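Local coordinates for genome polyprotein (Chicken sicinivirus JSY, PDB 6QWT), which probably acts as the RNA-dependent RNA polymerase of the virus, copying its RNA genome, this chain being the 3Dpol portion of the polyprotein, at residues Ala231-Asn236 / Gly333-Tyr338. Sequence-based numbering, arbitrary orientation.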
loop_
_atom_site.group_PDB
_atom_site.type_symbol
_atom_site.label_atom_id
_atom_site.label_comp_id
_atom_site.label_asym_id
_atom_site.label_seq_id
_atom_site.Cartn_x
_atom_site.Cartn_y
_atom_site.Cartn_z
ATOM N N ALA A 231 5.897 9.877 13.261
ATOM C CA ALA A 231 5.235 8.800 12.544
ATOM C C ALA A 231 3.804 8.677 13.043
ATOM O O ALA A 231 3.544 8.802 14.244
ATOM C CB ALA A 231 5.965 7.467 12.730
ATOM N N LEU A 232 2.875 8.446 12.121
ATOM C CA LEU A 232 1.504 8.161 12.508
ATOM C C LEU A 232 0.877 7.239 11.478
ATOM O O LEU A 232 1.378 7.083 10.361
ATOM C CB LEU A 232 0.669 9.437 12.672
ATOM C CG LEU A 232 0.523 10.409 11.503
ATOM C CD1 LEU A 232 -0.535 9.942 10.515
ATOM C CD2 LEU A 232 0.185 11.794 12.038
ATOM N N ASP A 233 -0.225 6.618 11.878
ATOM C CA ASP A 233 -0.947 5.685 11.036
ATOM C C ASP A 233 -2.427 6.026 11.073
ATOM O O ASP A 233 -2.928 6.592 12.048
ATOM C CB ASP A 233 -0.719 4.232 11.490
ATOM C CG ASP A 233 -1.185 3.218 10.463
ATOM O OD1 ASP A 233 -2.084 2.410 10.784
ATOM O OD2 ASP A 233 -0.653 3.229 9.332
ATOM N N TYR A 234 -3.122 5.691 9.997
ATOM C CA TYR A 234 -4.564 5.856 9.926
ATOM C C TYR A 234 -5.247 4.531 10.226
ATOM O O TYR A 234 -4.762 3.466 9.831
ATOM C CB TYR A 234 -5.000 6.350 8.546
ATOM C CG TYR A 234 -4.525 7.736 8.166
ATOM C CD1 TYR A 234 -3.207 7.964 7.787
ATOM C CD2 TYR A 234 -5.404 8.811 8.159
ATOM C CE1 TYR A 234 -2.776 9.228 7.429
ATOM C CE2 TYR A 234 -4.983 10.078 7.801
ATOM C CZ TYR A 234 -3.670 10.282 7.437
ATOM O OH TYR A 234 -3.253 11.544 7.079
ATOM N N SER A 235 -6.371 4.599 10.927
ATOM C CA SER A 235 -7.279 3.467 11.043
ATOM C C SER A 235 -8.394 3.642 10.023
ATOM O O SER A 235 -9.029 4.701 9.968
ATOM C CB SER A 235 -7.849 3.356 12.458
ATOM O OG SER A 235 -8.064 4.635 13.028
ATOM N N ASN A 236 -8.608 2.614 9.199
ATOM C CA ASN A 236 -9.651 2.627 8.167
ATOM C C ASN A 236 -9.433 3.760 7.164
ATOM O O ASN A 236 -10.376 4.438 6.750
ATOM C CB ASN A 236 -11.047 2.711 8.791
ATOM C CG ASN A 236 -11.148 1.941 10.093
ATOM O OD1 ASN A 236 -11.125 0.710 10.105
ATOM N ND2 ASN A 236 -11.263 2.666 11.202
ATOM N N GLY A 333 0.855 4.605 1.387
ATOM C CA GLY A 333 -0.487 4.245 1.822
ATOM C C GLY A 333 -0.925 5.127 2.975
ATOM O O GLY A 333 -0.903 6.359 2.891
ATOM N N ASP A 334 -1.331 4.509 4.072
ATOM C CA ASP A 334 -1.673 5.267 5.265
ATOM C C ASP A 334 -0.471 5.477 6.178
ATOM O O ASP A 334 -0.605 6.143 7.206
ATOM C CB ASP A 334 -2.796 4.564 6.027
ATOM C CG ASP A 334 -2.551 3.083 6.171
ATOM O OD1 ASP A 334 -1.495 2.614 5.698
ATOM O OD2 ASP A 334 -3.414 2.388 6.745
ATOM N N ASP A 335 0.694 4.930 5.827
ATOM C CA ASP A 335 1.897 5.106 6.628
ATOM C C ASP A 335 2.559 6.437 6.288
ATOM O O ASP A 335 2.652 6.810 5.118
ATOM C CB ASP A 335 2.872 3.954 6.396
ATOM C CG ASP A 335 2.335 2.636 6.898
ATOM O OD1 ASP A 335 2.320 2.428 8.129
ATOM O OD2 ASP A 335 1.919 1.815 6.059
ATOM N N VAL A 336 3.021 7.149 7.318
ATOM C CA VAL A 336 3.426 8.544 7.191
ATOM C C VAL A 336 4.618 8.809 8.085
ATOM O O VAL A 336 4.621 8.463 9.273
ATOM C CB VAL A 336 2.303 9.532 7.563
ATOM C CG1 VAL A 336 2.912 10.941 7.688
ATOM C CG2 VAL A 336 1.205 9.474 6.546
ATOM N N LEU A 337 5.606 9.473 7.504
ATOM C CA LEU A 337 6.562 10.252 8.266
ATOM C C LEU A 337 6.414 11.722 7.898
ATOM O O LEU A 337 6.214 12.056 6.727
ATOM C CB LEU A 337 8.015 9.801 8.014
ATOM C CG LEU A 337 8.409 8.357 8.324
ATOM C CD1 LEU A 337 9.895 8.160 8.019
ATOM C CD2 LEU A 337 8.109 8.032 9.771
ATOM N N TYR A 338 6.525 12.610 8.885
ATOM C CA TYR A 338 6.511 14.037 8.585
ATOM C C TYR A 338 7.376 14.773 9.595
ATOM O O TYR A 338 7.644 14.282 10.695
ATOM C CB TYR A 338 5.080 14.599 8.558
ATOM C CG TYR A 338 4.464 14.899 9.908
ATOM C CD1 TYR A 338 4.692 16.116 10.541
ATOM C CD2 TYR A 338 3.624 13.984 10.534
ATOM C CE1 TYR A 338 4.124 16.404 11.765
ATOM C CE2 TYR A 338 3.052 14.267 11.759
ATOM C CZ TYR A 338 3.306 15.478 12.370
ATOM O OH TYR A 338 2.737 15.766 13.590
HETATM O O HOH W 1 -5.681 2.613 7.754
#
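The Tyr-234 ring meets Asp-334 at its edge: the carbonyl Asp-334 O lies in the ring plane, 3.2 Å from Tyr-234 CD1, and Val-336 CG2 adds an apolar contact near the same plane, 4.1 Å from Tyr-234 CE1. The carboxylate of Asp-334 is turned only 14° from the ring plane; the two side chains run alongside each other in opposite senses and touch through their CB atoms. Two rings from outside the pair also meet Tyr-234, Tyr-359 edge-to-face and Phe-237 at an intermediate tilt. Tyr-338 is also met at its edge, where Leu-232 CD2 comes within 3.8 Å of Tyr-338 CE2.

Among the acids, Asp-233 OD2 is 3.3 Å from Asp-335 OD1. Both are acceptors, so this is no hydrogen bond; the side chains run the same way, with carboxylate planes 29° apart. Asp-233 CG, anti to its backbone N (chi1 -167°), is set closer than CB to Asp-335 OD1. A modelled water joins Tyr-234 O to Asp-334 OD2, but both distances are unusually short, leaving that bridge doubtful. Asp-334 and Asp-335 close the Gly-Asp-Asp signature of polymerase motif C, and Asp-233 is the motif A acid facing them; in picornaviral relatives such acids hold the catalytic divalent metals.

Beyond the acids, the antiparallel strands pair at Leu-232 and Val-336 through two weak bonds, Leu-232 N to Val-336 O (3.3 Å) and Val-336 N to Leu-232 O (3.5 Å). On the other face, Ala-231 CB packs on Leu-337 CD2 at 3.7 Å.

These are the central strands of the four-stranded palm sheet, between 327-332 and 360-362. Helix 298-316 packs against Tyr-234 and Val-336, while helix 346-356 receives Tyr-338 and, through Tyr-353, the Tyr-234 hydroxyl.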